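Local structure of myosin-I heavy chain (Dictyostelium discoideum, 5EJY) at residues Y145-L150 and A169-L174; L6-I11 and Y149-I154; C133-P138 and G181-V186. The protein is an actin-based motor with ATPase activity, acting in adhesion and the early steps of phagocytosis, and is represented here by its first MyTH4-FERM tail module. One frame throughout, in Å; residues are numbered along the deposited sequence.

Interaction 1: residues Y145-L150 and A169-L174; sequences YFAAYL and ASYFIL
L150 and L174 both have CG anti to the carbonyl carbon and beside the backbone N, whereas F146 and Y171 each carry CG anti to the backbone N. These settings place each CG between helices 143-155 and 161-180; the extended chi2 of both leucines (179° and -178°) then sets their CD1 methyls. The CD1 methyl of L150 does most of the touching. It lies at the edge of the Y171 ring and close to the ring plane, with L150 CD1 to Y171 CD1 at 3.8 Å, and it rests equally close to Y171 CA, so the methyl meets backbone as well as ring. On its other contact L150 CD1 meets L174 CD1 at 3.9 Å. The same L174 CD1 then reaches the rim of F146, 4.0 Å from CE2 and again near the ring plane. One leucine methyl from each helix therefore links both aromatic edges, and neither ring offers a face to its partner here. A147 CB adds a looser touch at Y171 CE1, 4.4 Å away, and L150 CD2 comes to 4.2 Å from S170 CB. All six touching residues are buried. The polar ends are provided for beyond the contact: Y171 OH bonds Q4 OE1 and I5 N, and S170 OG bonds S166 O. F146 also meets Y106 edge-to-face. The segment axes approach to 10.4 Å with their N-to-C directions 141° apart, a fairly wide spacing that these long side chains bridge. Such packing of the apolar sides of two roughly antiparallel helices is in keeping with the all-helical MyTH4 domain.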
ATOM      1  N   TYR A 145       8.782  24.248 -17.954  1.00 26.58           N
ATOM      2  CA  TYR A 145       8.985  24.065 -19.381  1.00 27.35           C
ATOM      3  C   TYR A 145       8.314  22.786 -19.837  1.00 26.79           C
ATOM      4  O   TYR A 145       7.706  22.737 -20.902  1.00 26.02           O
ATOM      5  CB  TYR A 145      10.476  24.014 -19.715  1.00 28.91           C
ATOM      6  CG  TYR A 145      11.199  25.298 -19.401  1.00 28.20           C
ATOM      7  CD1 TYR A 145      11.206  26.359 -20.315  1.00 32.29           C
ATOM      8  CD2 TYR A 145      11.867  25.464 -18.201  1.00 29.37           C
ATOM      9  CE1 TYR A 145      11.875  27.542 -20.022  1.00 28.66           C
ATOM     10  CE2 TYR A 145      12.529  26.642 -17.904  1.00 32.87           C
ATOM     11  CZ  TYR A 145      12.528  27.675 -18.821  1.00 33.06           C
ATOM     12  OH  TYR A 145      13.189  28.845 -18.526  1.00 40.02           O
ATOM     13  N   PHE A 146       8.421  21.740 -19.024  1.00 25.78           N
ATOM     14  CA  PHE A 146       7.843  20.466 -19.403  1.00 24.49           C
ATOM     15  C   PHE A 146       6.333  20.556 -19.320  1.00 21.71           C
ATOM     16  O   PHE A 146       5.627  20.029 -20.168  1.00 24.19           O
ATOM     17  CB  PHE A 146       8.370  19.300 -18.534  1.00 22.13           C
ATOM     18  CG  PHE A 146       7.742  17.994 -18.885  1.00 23.78           C
ATOM     19  CD1 PHE A 146       8.007  17.393 -20.103  1.00 23.68           C
ATOM     20  CD2 PHE A 146       6.835  17.395 -18.030  1.00 27.37           C
ATOM     21  CE1 PHE A 146       7.392  16.191 -20.453  1.00 27.12           C
ATOM     22  CE2 PHE A 146       6.210  16.195 -18.385  1.00 26.25           C
ATOM     23  CZ  PHE A 146       6.499  15.595 -19.586  1.00 23.19           C
ATOM     24  N   ALA A 147       5.836  21.236 -18.295  1.00 25.81           N
ATOM     25  CA  ALA A 147       4.393  21.407 -18.165  1.00 26.30           C
ATOM     26  C   ALA A 147       3.821  22.195 -19.345  1.00 28.38           C
ATOM     27  O   ALA A 147       2.722  21.912 -19.828  1.00 24.72           O
ATOM     28  CB  ALA A 147       4.064  22.097 -16.852  1.00 29.21           C
ATOM     29  N   ALA A 148       4.566  23.193 -19.809  1.00 26.61           N
ATOM     30  CA  ALA A 148       4.112  23.965 -20.975  1.00 27.60           C
ATOM     31  C   ALA A 148       4.035  23.051 -22.189  1.00 28.02           C
ATOM     32  O   ALA A 148       3.099  23.111 -22.999  1.00 31.33           O
ATOM     33  CB  ALA A 148       5.051  25.143 -21.230  1.00 28.70           C
ATOM     34  N   TYR A 149       5.021  22.174 -22.304  1.00 24.30           N
ATOM     35  CA  TYR A 149       5.078  21.240 -23.413  1.00 25.23           C
ATOM     36  C   TYR A 149       3.869  20.297 -23.413  1.00 29.02           C
ATOM     37  O   TYR A 149       3.285  20.023 -24.464  1.00 27.48           O
ATOM     38  CB  TYR A 149       6.389  20.450 -23.357  1.00 29.00           C
ATOM     39  CG  TYR A 149       6.585  19.526 -24.527  1.00 27.63           C
ATOM     40  CD1 TYR A 149       6.814  20.034 -25.802  1.00 35.17           C
ATOM     41  CD2 TYR A 149       6.553  18.153 -24.364  1.00 23.85           C
ATOM     42  CE1 TYR A 149       7.003  19.196 -26.879  1.00 34.52           C
ATOM     43  CE2 TYR A 149       6.739  17.301 -25.429  1.00 22.33           C
ATOM     44  CZ  TYR A 149       6.962  17.837 -26.694  1.00 32.39           C
ATOM     45  OH  TYR A 149       7.142  17.015 -27.773  1.00 29.75           O
ATOM     46  N   LEU A 150       3.498  19.808 -22.229  1.00 27.01           N
ATOM     47  CA  LEU A 150       2.330  18.936 -22.084  1.00 25.52           C
ATOM     48  C   LEU A 150       1.042  19.652 -22.509  1.00 25.23           C
ATOM     49  O   LEU A 150       0.256  19.128 -23.276  1.00 24.72           O
ATOM     50  CB  LEU A 150       2.183  18.478 -20.621  1.00 23.36           C
ATOM     51  CG  LEU A 150       3.199  17.457 -20.101  1.00 24.62           C
ATOM     52  CD1 LEU A 150       2.925  17.127 -18.636  1.00 23.62           C
ATOM     53  CD2 LEU A 150       3.140  16.205 -20.950  1.00 27.33           C
ATOM     54  N   ALA A 169      -3.058  12.210 -19.542  1.00 22.69           N
ATOM     55  CA  ALA A 169      -2.859  11.346 -18.365  1.00 23.10           C
ATOM     56  C   ALA A 169      -1.533  11.652 -17.661  1.00 22.78           C
ATOM     57  O   ALA A 169      -1.416  11.503 -16.433  1.00 23.92           O
ATOM     58  CB  ALA A 169      -2.934   9.889 -18.761  1.00 25.46           C
ATOM     59  N   SER A 170      -0.540  12.087 -18.437  1.00 23.27           N
ATOM     60  CA  SER A 170       0.762  12.466 -17.879  1.00 24.69           C
ATOM     61  C   SER A 170       0.633  13.734 -17.065  1.00 25.12           C
ATOM     62  O   SER A 170       1.155  13.822 -15.972  1.00 21.41           O
ATOM     63  CB  SER A 170       1.804  12.695 -18.978  1.00 19.15           C
ATOM     64  OG  SER A 170       2.100  11.499 -19.668  1.00 24.06           O
ATOM     65  N   TYR A 171      -0.059  14.732 -17.607  1.00 26.09           N
ATOM     66  CA  TYR A 171      -0.240  15.976 -16.875  1.00 19.80           C
ATOM     67  C   TYR A 171      -0.994  15.729 -15.577  1.00 21.22           C
ATOM     68  O   TYR A 171      -0.631  16.251 -14.523  1.00 21.32           O
ATOM     69  CB  TYR A 171      -1.013  16.997 -17.731  1.00 26.05           C
ATOM     70  CG  TYR A 171      -1.043  18.373 -17.113  1.00 28.60           C
ATOM     71  CD1 TYR A 171       0.041  19.225 -17.233  1.00 30.66           C
ATOM     72  CD2 TYR A 171      -2.156  18.824 -16.412  1.00 32.86           C
ATOM     73  CE1 TYR A 171       0.025  20.489 -16.675  1.00 34.96           C
ATOM     74  CE2 TYR A 171      -2.185  20.088 -15.850  1.00 30.86           C
ATOM     75  CZ  TYR A 171      -1.089  20.917 -15.987  1.00 39.01           C
ATOM     76  OH  TYR A 171      -1.089  22.176 -15.431  1.00 36.39           O
ATOM     77  N   PHE A 172      -2.065  14.949 -15.666  1.00 22.21           N
ATOM     78  CA  PHE A 172      -2.875  14.657 -14.486  1.00 21.78           C
ATOM     79  C   PHE A 172      -2.065  13.879 -13.425  1.00 19.48           C
ATOM     80  O   PHE A 172      -2.136  14.186 -12.240  1.00 20.15           O
ATOM     81  CB  PHE A 172      -4.127  13.877 -14.887  1.00 19.97           C
ATOM     82  CG  PHE A 172      -5.076  13.626 -13.739  1.00 27.33           C
ATOM     83  CD1 PHE A 172      -5.676  14.684 -13.070  1.00 26.17           C
ATOM     84  CD2 PHE A 172      -5.361  12.334 -13.329  1.00 24.16           C
ATOM     85  CE1 PHE A 172      -6.546  14.453 -12.006  1.00 32.12           C
ATOM     86  CE2 PHE A 172      -6.233  12.095 -12.259  1.00 26.78           C
ATOM     87  CZ  PHE A 172      -6.825  13.155 -11.601  1.00 27.24           C
ATOM     88  N   ILE A 173      -1.286  12.893 -13.837  1.00 19.85           N
ATOM     89  CA  ILE A 173      -0.532  12.136 -12.800  1.00 18.51           C
ATOM     90  C   ILE A 173       0.533  13.032 -12.134  1.00 22.42           C
ATOM     91  O   ILE A 173       0.846  12.880 -10.954  1.00 21.20           O
ATOM     92  CB  ILE A 173       0.023  10.776 -13.322  1.00 22.05           C
ATOM     93  CG1 ILE A 173       0.234   9.784 -12.155  1.00 16.38           C
ATOM     94  CG2 ILE A 173       1.318  10.951 -14.116  1.00 21.23           C
ATOM     95  CD1 ILE A 173      -1.061   9.324 -11.521  1.00 20.41           C
ATOM     96  N   LEU A 174       1.067  14.011 -12.863  1.00 22.03           N
ATOM     97  CA  LEU A 174       1.999  14.939 -12.213  1.00 21.88           C
ATOM     98  C   LEU A 174       1.269  15.737 -11.141  1.00 22.69           C
ATOM     99  O   LEU A 174       1.819  15.974 -10.075  1.00 25.75           O
ATOM    100  CB  LEU A 174       2.653  15.911 -13.203  1.00 23.59           C
ATOM    101  CG  LEU A 174       3.735  15.444 -14.176  1.00 24.19           C
ATOM    102  CD1 LEU A 174       4.223  16.663 -14.983  1.00 25.99           C
ATOM    103  CD2 LEU A 174       4.898  14.789 -13.455  1.00 23.78           C
TER

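Interaction 2: residues L6-I11 and Y149-I154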
ATOM      1  N   LEU A   6       0.849  24.694 -14.217  1.00 36.05           N
ATOM      2  CA  LEU A   6       1.119  25.895 -14.997  1.00 43.51           C
ATOM      3  C   LEU A   6      -0.184  26.428 -15.575  1.00 40.05           C
ATOM      4  O   LEU A   6      -0.966  25.669 -16.151  1.00 45.69           O
ATOM      5  CB  LEU A   6       2.068  25.560 -16.146  1.00 44.57           C
ATOM      6  CG  LEU A   6       2.738  26.757 -16.814  1.00 40.13           C
ATOM      7  CD1 LEU A   6       3.596  27.461 -15.781  1.00 42.39           C
ATOM      8  CD2 LEU A   6       3.575  26.307 -17.982  1.00 33.12           C
ATOM      9  N   ASN A   7      -0.422  27.728 -15.431  1.00 49.11           N
ATOM     10  CA  ASN A   7      -1.582  28.360 -16.067  1.00 51.43           C
ATOM     11  C   ASN A   7      -1.455  28.432 -17.589  1.00 48.26           C
ATOM     12  O   ASN A   7      -0.348  28.530 -18.120  1.00 42.29           O
ATOM     13  CB  ASN A   7      -1.793  29.767 -15.510  1.00 54.73           C
ATOM     14  CG  ASN A   7      -2.082  29.766 -14.029  1.00 59.40           C
ATOM     15  OD1 ASN A   7      -2.805  28.904 -13.523  1.00 62.59           O
ATOM     16  ND2 ASN A   7      -1.511  30.732 -13.316  1.00 62.25           N
ATOM     17  N   ASP A   8      -2.585  28.400 -18.294  1.00 49.57           N
ATOM     18  CA  ASP A   8      -2.558  28.506 -19.749  1.00 48.74           C
ATOM     19  C   ASP A   8      -1.774  29.749 -20.182  1.00 48.78           C
ATOM     20  O   ASP A   8      -1.105  29.745 -21.212  1.00 46.01           O
ATOM     21  CB  ASP A   8      -3.978  28.558 -20.339  1.00 53.82           C
ATOM     22  CG  ASP A   8      -4.641  27.184 -20.421  1.00 58.91           C
ATOM     23  OD1 ASP A   8      -3.930  26.153 -20.420  1.00 49.88           O
ATOM     24  OD2 ASP A   8      -5.889  27.138 -20.502  1.00 60.91           O
ATOM     25  N   GLU A   9      -1.848  30.803 -19.378  1.00 49.65           N
ATOM     26  CA  GLU A   9      -1.278  32.093 -19.755  1.00 53.56           C
ATOM     27  C   GLU A   9       0.237  32.120 -19.606  1.00 52.33           C
ATOM     28  O   GLU A   9       0.903  33.025 -20.114  1.00 48.93           O
ATOM     29  CB  GLU A   9      -1.890  33.206 -18.905  1.00 56.17           C
ATOM     30  CG  GLU A   9      -1.634  33.029 -17.419  1.00 60.19           C
ATOM     31  CD  GLU A   9      -2.058  34.233 -16.609  1.00 66.94           C
ATOM     32  OE1 GLU A   9      -2.576  35.203 -17.209  1.00 67.34           O
ATOM     33  OE2 GLU A   9      -1.870  34.209 -15.373  1.00 69.14           O
ATOM     34  N   GLU A  10       0.774  31.130 -18.898  1.00 49.86           N
ATOM     35  CA  GLU A  10       2.213  31.035 -18.672  1.00 42.47           C
ATOM     36  C   GLU A  10       2.852  30.080 -19.657  1.00 35.19           C
ATOM     37  O   GLU A  10       4.070  29.951 -19.695  1.00 37.12           O
ATOM     38  CB  GLU A  10       2.511  30.514 -17.272  1.00 50.05           C
ATOM     39  CG  GLU A  10       2.071  31.378 -16.115  1.00 52.42           C
ATOM     40  CD  GLU A  10       2.407  30.715 -14.792  1.00 61.44           C
ATOM     41  OE1 GLU A  10       1.579  29.909 -14.301  1.00 61.40           O
ATOM     42  OE2 GLU A  10       3.511  30.971 -14.259  1.00 60.00           O
ATOM     43  N   ILE A  11       2.029  29.389 -20.436  1.00 37.40           N
ATOM     44  CA  ILE A  11       2.539  28.435 -21.412  1.00 32.46           C
ATOM     45  C   ILE A  11       3.518  29.097 -22.372  1.00 37.90           C
ATOM     46  O   ILE A  11       4.525  28.502 -22.754  1.00 31.44           O
ATOM     47  CB  ILE A  11       1.405  27.819 -22.250  1.00 33.55           C
ATOM     48  CG1 ILE A  11       0.563  26.866 -21.407  1.00 36.11           C
ATOM     49  CG2 ILE A  11       1.975  27.090 -23.443  1.00 33.21           C
ATOM     50  CD1 ILE A  11      -0.673  26.380 -22.130  1.00 40.06           C
ATOM     51  N   TYR A 149       5.021  22.174 -22.304  1.00 24.30           N
ATOM     52  CA  TYR A 149       5.078  21.240 -23.413  1.00 25.23           C
ATOM     53  C   TYR A 149       3.869  20.297 -23.413  1.00 29.02           C
ATOM     54  O   TYR A 149       3.285  20.023 -24.464  1.00 27.48           O
ATOM     55  CB  TYR A 149       6.389  20.450 -23.357  1.00 29.00           C
ATOM     56  CG  TYR A 149       6.585  19.526 -24.527  1.00 27.63           C
ATOM     57  CD1 TYR A 149       6.814  20.034 -25.802  1.00 35.17           C
ATOM     58  CD2 TYR A 149       6.553  18.153 -24.364  1.00 23.85           C
ATOM     59  CE1 TYR A 149       7.003  19.196 -26.879  1.00 34.52           C
ATOM     60  CE2 TYR A 149       6.739  17.301 -25.429  1.00 22.33           C
ATOM     61  CZ  TYR A 149       6.962  17.837 -26.694  1.00 32.39           C
ATOM     62  OH  TYR A 149       7.142  17.015 -27.773  1.00 29.75           O
ATOM     63  N   LEU A 150       3.498  19.808 -22.229  1.00 27.01           N
ATOM     64  CA  LEU A 150       2.330  18.936 -22.084  1.00 25.52           C
ATOM     65  C   LEU A 150       1.042  19.652 -22.509  1.00 25.23           C
ATOM     66  O   LEU A 150       0.256  19.128 -23.276  1.00 24.72           O
ATOM     67  CB  LEU A 150       2.183  18.478 -20.621  1.00 23.36           C
ATOM     68  CG  LEU A 150       3.199  17.457 -20.101  1.00 24.62           C
ATOM     69  CD1 LEU A 150       2.925  17.127 -18.636  1.00 23.62           C
ATOM     70  CD2 LEU A 150       3.140  16.205 -20.950  1.00 27.33           C
ATOM     71  N   LYS A 151       0.819  20.834 -21.961  1.00 27.49           N
ATOM     72  CA  LYS A 151      -0.438  21.534 -22.197  1.00 31.79           C
ATOM     73  C   LYS A 151      -0.561  21.927 -23.666  1.00 33.64           C
ATOM     74  O   LYS A 151      -1.629  21.784 -24.273  1.00 36.23           O
ATOM     75  CB  LYS A 151      -0.554  22.754 -21.284  1.00 30.54           C
ATOM     76  CG  LYS A 151      -0.495  22.415 -19.814  1.00 40.00           C
ATOM     77  CD  LYS A 151      -1.024  23.534 -18.935  1.00 42.55           C
ATOM     78  CE  LYS A 151      -2.549  23.539 -18.905  1.00 47.73           C
ATOM     79  NZ  LYS A 151      -3.063  24.560 -17.941  1.00 51.32           N
ATOM     80  N   THR A 152       0.533  22.404 -24.247  1.00 31.89           N
ATOM     81  CA  THR A 152       0.528  22.710 -25.678  1.00 35.50           C
ATOM     82  C   THR A 152       0.139  21.470 -26.466  1.00 39.27           C
ATOM     83  O   THR A 152      -0.645  21.533 -27.420  1.00 35.98           O
ATOM     84  CB  THR A 152       1.900  23.207 -26.166  1.00 36.93           C
ATOM     85  OG1 THR A 152       2.218  24.442 -25.514  1.00 39.86           O
ATOM     86  CG2 THR A 152       1.882  23.422 -27.675  1.00 39.12           C
ATOM     87  N   THR A 153       0.682  20.327 -26.068  1.00 30.47           N
ATOM     88  CA  THR A 153       0.374  19.086 -26.768  1.00 31.20           C
ATOM     89  C   THR A 153      -1.104  18.720 -26.621  1.00 35.89           C
ATOM     90  O   THR A 153      -1.746  18.274 -27.577  1.00 33.85           O
ATOM     91  CB  THR A 153       1.226  17.932 -26.244  1.00 31.18           C
ATOM     92  OG1 THR A 153       2.611  18.213 -26.491  1.00 31.73           O
ATOM     93  CG2 THR A 153       0.841  16.640 -26.929  1.00 29.18           C
ATOM     94  N   ILE A 154      -1.635  18.913 -25.416  1.00 32.47           N
ATOM     95  CA  ILE A 154      -3.028  18.594 -25.128  1.00 35.48           C
ATOM     96  C   ILE A 154      -3.997  19.542 -25.854  1.00 38.89           C
ATOM     97  O   ILE A 154      -5.067  19.136 -26.308  1.00 38.59           O
ATOM     98  CB  ILE A 154      -3.314  18.674 -23.615  1.00 35.82           C
ATOM     99  CG1 ILE A 154      -2.529  17.589 -22.849  1.00 29.27           C
ATOM    100  CG2 ILE A 154      -4.812  18.534 -23.357  1.00 35.43           C
ATOM    101  CD1 ILE A 154      -2.394  17.874 -21.350  1.00 30.00           C
TER
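In the helical MyTH4 region, the loop before helix 16-23 is tied to helix 143-155 by a salt bridge and a further hydrogen bond, K151 of the helix facing D8 and the backbone O of L6. K151 bends at chi3 (79°), which turns CE out of the line of the preceding methylenes, and its ammonium group lies between two acceptors of the loop. K151 NZ donates to L6 O at 3.0 Å, meeting this carbonyl almost head-on with a C=O...N angle of 164°. The second bond, from K151 NZ to D8 OD1 at 3.1 Å, is also the salt bridge. Here NZ stands well above the carboxylate plane, 54° out of it, while the two side chains cross at about a right angle. Q4 OE1 supplies a third acceptor for NZ, and D8 OD1 takes a further bond from Q155 NE2. The ammonium group is thus gripped by three oxygens, and the buried position of K151 is offset by a carboxylate that would probably stabilise its positive charge.

Beside the polar pair, I11 packs on the root of the same lysine: I11 CD1 lies 3.7 Å from K151 CB. Its other branch, I11 CG2, touches T152 OG1 at 3.4 Å, a packing contact of a methyl; the hydroxyl itself is bonded to A148 O one turn earlier. Within the loop, E10 OE1 accepts from N7 N at 3.2 Å.

L6 extends the apolar side onto K144, A147 and A148 of helix 143-155, while Y171 of helix 161-180 lies against K151, so the loop runs beside the place where these two helices meet.

Interaction 3: residues C133-P138 and G181-V186; sequences CSTFPP and GARKQV
The guanidinium of R183 meets S134 at its edge: S134 O lies just 4° out of the guanidinium plane and accepts from R183 NH1 at 2.9 Å. The N-H...O angle of 156° shows a reasonably straight bond, although the donor is tilted 27° from the carbonyl plane. R183 CG occupies the crowded position between backbone N and carbonyl carbon, which sets R183 CG 3.5 Å from T135 O, and R183 CD lies 3.5 Å from S134 O; chi3 then bends the chain and turns NE. A water joins the backbones beside this chain, donating to T135 O at 2.6 Å and accepting from R183 N at 3.1 Å. T135 CG2 makes a distant apolar touch with V186 CA, at 4.4 Å. The charge of R183 is answered by E191 at NH1 and D266 at NE, so an alanine here would probably leave both carboxylates and S134 O without this donor.

The two loops follow helices 119-133 and 161-180. V186 and T135 pack on L92 of helix 81-97. E191 belongs to helix 189-196, whereas D266 starts from helix 264-277 in the ubiquitin-like part of the FERM region, so R183 connects the MyTH4 loops with that neighbouring helix.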
ATOM      1  N   CYS A 133       6.399  10.300 -15.848  1.00 20.48           N
ATOM      2  CA  CYS A 133       5.547  11.152 -15.026  1.00 19.32           C
ATOM      3  C   CYS A 133       4.924  10.391 -13.846  1.00 20.20           C
ATOM      4  O   CYS A 133       4.651  10.985 -12.796  1.00 18.60           O
ATOM      5  CB  CYS A 133       4.430  11.760 -15.873  1.00 19.54           C
ATOM      6  SG  CYS A 133       5.022  13.052 -17.013  1.00 21.46           S
ATOM      7  N   SER A 134       4.673   9.097 -14.049  1.00 18.13           N
ATOM      8  CA  SER A 134       4.074   8.237 -13.023  1.00 18.92           C
ATOM      9  C   SER A 134       5.079   7.788 -11.960  1.00 21.03           C
ATOM     10  O   SER A 134       4.702   7.104 -11.002  1.00 18.69           O
ATOM     11  CB  SER A 134       3.448   7.003 -13.682  1.00 20.89           C
ATOM     12  OG  SER A 134       2.481   7.381 -14.667  1.00 19.92           O
ATOM     13  N   THR A 135       6.345   8.158 -12.143  1.00 18.50           N
ATOM     14  CA  THR A 135       7.426   7.700 -11.262  1.00 19.17           C
ATOM     15  C   THR A 135       8.130   8.831 -10.491  1.00 21.38           C
ATOM     16  O   THR A 135       8.360   8.716  -9.285  1.00 20.23           O
ATOM     17  CB  THR A 135       8.467   6.836 -12.036  1.00 17.11           C
ATOM     18  OG1 THR A 135       7.782   5.868 -12.848  1.00 18.76           O
ATOM     19  CG2 THR A 135       9.424   6.101 -11.040  1.00 18.26           C
ATOM     20  N   PHE A 136       8.495   9.909 -11.187  1.00 18.32           N
ATOM     21  CA  PHE A 136       9.120  11.070 -10.549  1.00 16.92           C
ATOM     22  C   PHE A 136       8.934  12.293 -11.451  1.00 17.45           C
ATOM     23  O   PHE A 136       8.806  12.157 -12.674  1.00 19.69           O
ATOM     24  CB  PHE A 136      10.633  10.848 -10.302  1.00 18.61           C
ATOM     25  CG  PHE A 136      11.375  10.403 -11.525  1.00 19.39           C
ATOM     26  CD1 PHE A 136      11.756  11.323 -12.499  1.00 16.91           C
ATOM     27  CD2 PHE A 136      11.641   9.056 -11.735  1.00 21.20           C
ATOM     28  CE1 PHE A 136      12.402  10.910 -13.654  1.00 17.55           C
ATOM     29  CE2 PHE A 136      12.295   8.631 -12.885  1.00 20.54           C
ATOM     30  CZ  PHE A 136      12.672   9.565 -13.850  1.00 21.62           C
ATOM     31  N   PRO A 137       8.915  13.484 -10.852  1.00 18.26           N
ATOM     32  CA  PRO A 137       8.713  14.675 -11.668  1.00 22.46           C
ATOM     33  C   PRO A 137      10.038  15.282 -12.121  1.00 20.38           C
ATOM     34  O   PRO A 137      11.106  14.925 -11.617  1.00 20.15           O
ATOM     35  CB  PRO A 137       7.988  15.615 -10.711  1.00 21.42           C
ATOM     36  CG  PRO A 137       8.632  15.288  -9.368  1.00 23.60           C
ATOM     37  CD  PRO A 137       8.961  13.803  -9.412  1.00 20.13           C
ATOM     38  N   PRO A 138       9.976  16.194 -13.108  1.00 21.67           N
ATOM     39  CA  PRO A 138      11.163  16.991 -13.417  1.00 20.10           C
ATOM     40  C   PRO A 138      11.515  17.812 -12.188  1.00 21.31           C
ATOM     41  O   PRO A 138      10.636  18.052 -11.359  1.00 23.83           O
ATOM     42  CB  PRO A 138      10.677  17.935 -14.542  1.00 18.04           C
ATOM     43  CG  PRO A 138       9.432  17.252 -15.119  1.00 22.14           C
ATOM     44  CD  PRO A 138       8.807  16.558 -13.925  1.00 20.19           C
ATOM     45  N   GLY A 181       2.537  13.432  -2.889  1.00 28.70           N
ATOM     46  CA  GLY A 181       3.923  13.268  -2.495  1.00 28.25           C
ATOM     47  C   GLY A 181       4.610  12.176  -3.290  1.00 27.75           C
ATOM     48  O   GLY A 181       3.960  11.399  -3.994  1.00 26.65           O
ATOM     49  N   ALA A 182       5.929  12.118  -3.167  1.00 25.58           N
ATOM     50  CA  ALA A 182       6.758  11.180  -3.912  1.00 26.52           C
ATOM     51  C   ALA A 182       6.438   9.729  -3.600  1.00 29.75           C
ATOM     52  O   ALA A 182       6.015   9.393  -2.487  1.00 26.18           O
ATOM     53  CB  ALA A 182       8.235  11.445  -3.616  1.00 32.14           C
ATOM     54  N   ARG A 183       6.670   8.872  -4.587  1.00 25.36           N
ATOM     55  CA  ARG A 183       6.618   7.429  -4.376  1.00 23.80           C
ATOM     56  C   ARG A 183       8.007   6.875  -4.093  1.00 26.92           C
ATOM     57  O   ARG A 183       9.025   7.585  -4.186  1.00 26.58           O
ATOM     58  CB  ARG A 183       6.013   6.724  -5.597  1.00 23.26           C
ATOM     59  CG  ARG A 183       6.914   6.707  -6.821  1.00 22.03           C
ATOM     60  CD  ARG A 183       6.168   6.115  -8.018  1.00 21.70           C
ATOM     61  NE  ARG A 183       5.751   4.740  -7.742  1.00 19.15           N
ATOM     62  CZ  ARG A 183       4.930   4.035  -8.512  1.00 20.65           C
ATOM     63  NH1 ARG A 183       4.393   4.591  -9.604  1.00 16.76           N
ATOM     64  NH2 ARG A 183       4.628   2.775  -8.179  1.00 21.55           N
ATOM     65  N   LYS A 184       8.058   5.590  -3.776  1.00 19.46           N
ATOM     66  CA  LYS A 184       9.294   4.988  -3.310  1.00 26.88           C
ATOM     67  C   LYS A 184       9.828   3.905  -4.223  1.00 27.35           C
ATOM     68  O   LYS A 184      10.965   3.464  -4.052  1.00 23.75           O
ATOM     69  CB  LYS A 184       9.079   4.401  -1.912  1.00 26.11           C
ATOM     70  CG  LYS A 184       8.627   5.436  -0.893  1.00 29.65           C
ATOM     71  CD  LYS A 184       8.544   4.840   0.496  1.00 35.54           C
ATOM     72  CE  LYS A 184       8.128   5.888   1.519  1.00 38.29           C
ATOM     73  NZ  LYS A 184       8.108   5.287   2.885  1.00 49.67           N
ATOM     74  N   GLN A 185       9.019   3.457  -5.182  1.00 19.49           N
ATOM     75  CA  GLN A 185       9.430   2.333  -6.008  1.00 20.63           C
ATOM     76  C   GLN A 185       9.164   2.597  -7.486  1.00 22.69           C
ATOM     77  O   GLN A 185       8.306   3.405  -7.836  1.00 20.01           O
ATOM     78  CB  GLN A 185       8.696   1.046  -5.578  1.00 22.81           C
ATOM     79  CG  GLN A 185       8.733   0.747  -4.065  1.00 22.92           C
ATOM     80  CD  GLN A 185      10.162   0.609  -3.511  1.00 34.18           C
ATOM     81  OE1 GLN A 185      11.084   0.229  -4.233  1.00 32.15           O
ATOM     82  NE2 GLN A 185      10.340   0.913  -2.219  1.00 31.97           N
ATOM     83  N   VAL A 186       9.893   1.886  -8.336  1.00 19.51           N
ATOM     84  CA  VAL A 186       9.630   1.851  -9.765  1.00 19.20           C
ATOM     85  C   VAL A 186       8.390   0.987 -10.046  1.00 24.35           C
ATOM     86  O   VAL A 186       8.232  -0.088  -9.458  1.00 21.99           O
ATOM     87  CB  VAL A 186      10.851   1.264 -10.510  1.00 23.59           C
ATOM     88  CG1 VAL A 186      10.519   0.959 -11.973  1.00 23.21           C
ATOM     89  CG2 VAL A 186      12.054   2.216 -10.387  1.00 22.79           C
TER
HETATM   90  O   HOH W   1       8.290  10.042  -7.003  1.00 25.42           O

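Interactions 1 and 2 lie with centres about 8 Å apart and share helix 143-155, which turns one side to helix 161-180 and another to the N-terminal loop; Y149 and L150 belong to both. Interaction 3 is centred about 14 Å from interaction 1 and 21 Å from interaction 2. Along the chain, 145-150 and 169-174 are nested between 133-138 and 181-186, and C133 touches F146, S170 and I173, so interactions 1 and 3 are in direct contact. Interaction 2 brings back residues 6-11 from far earlier in the sequence. Together they run from the N-terminal loop through the MyTH4 helices toward the FERM region.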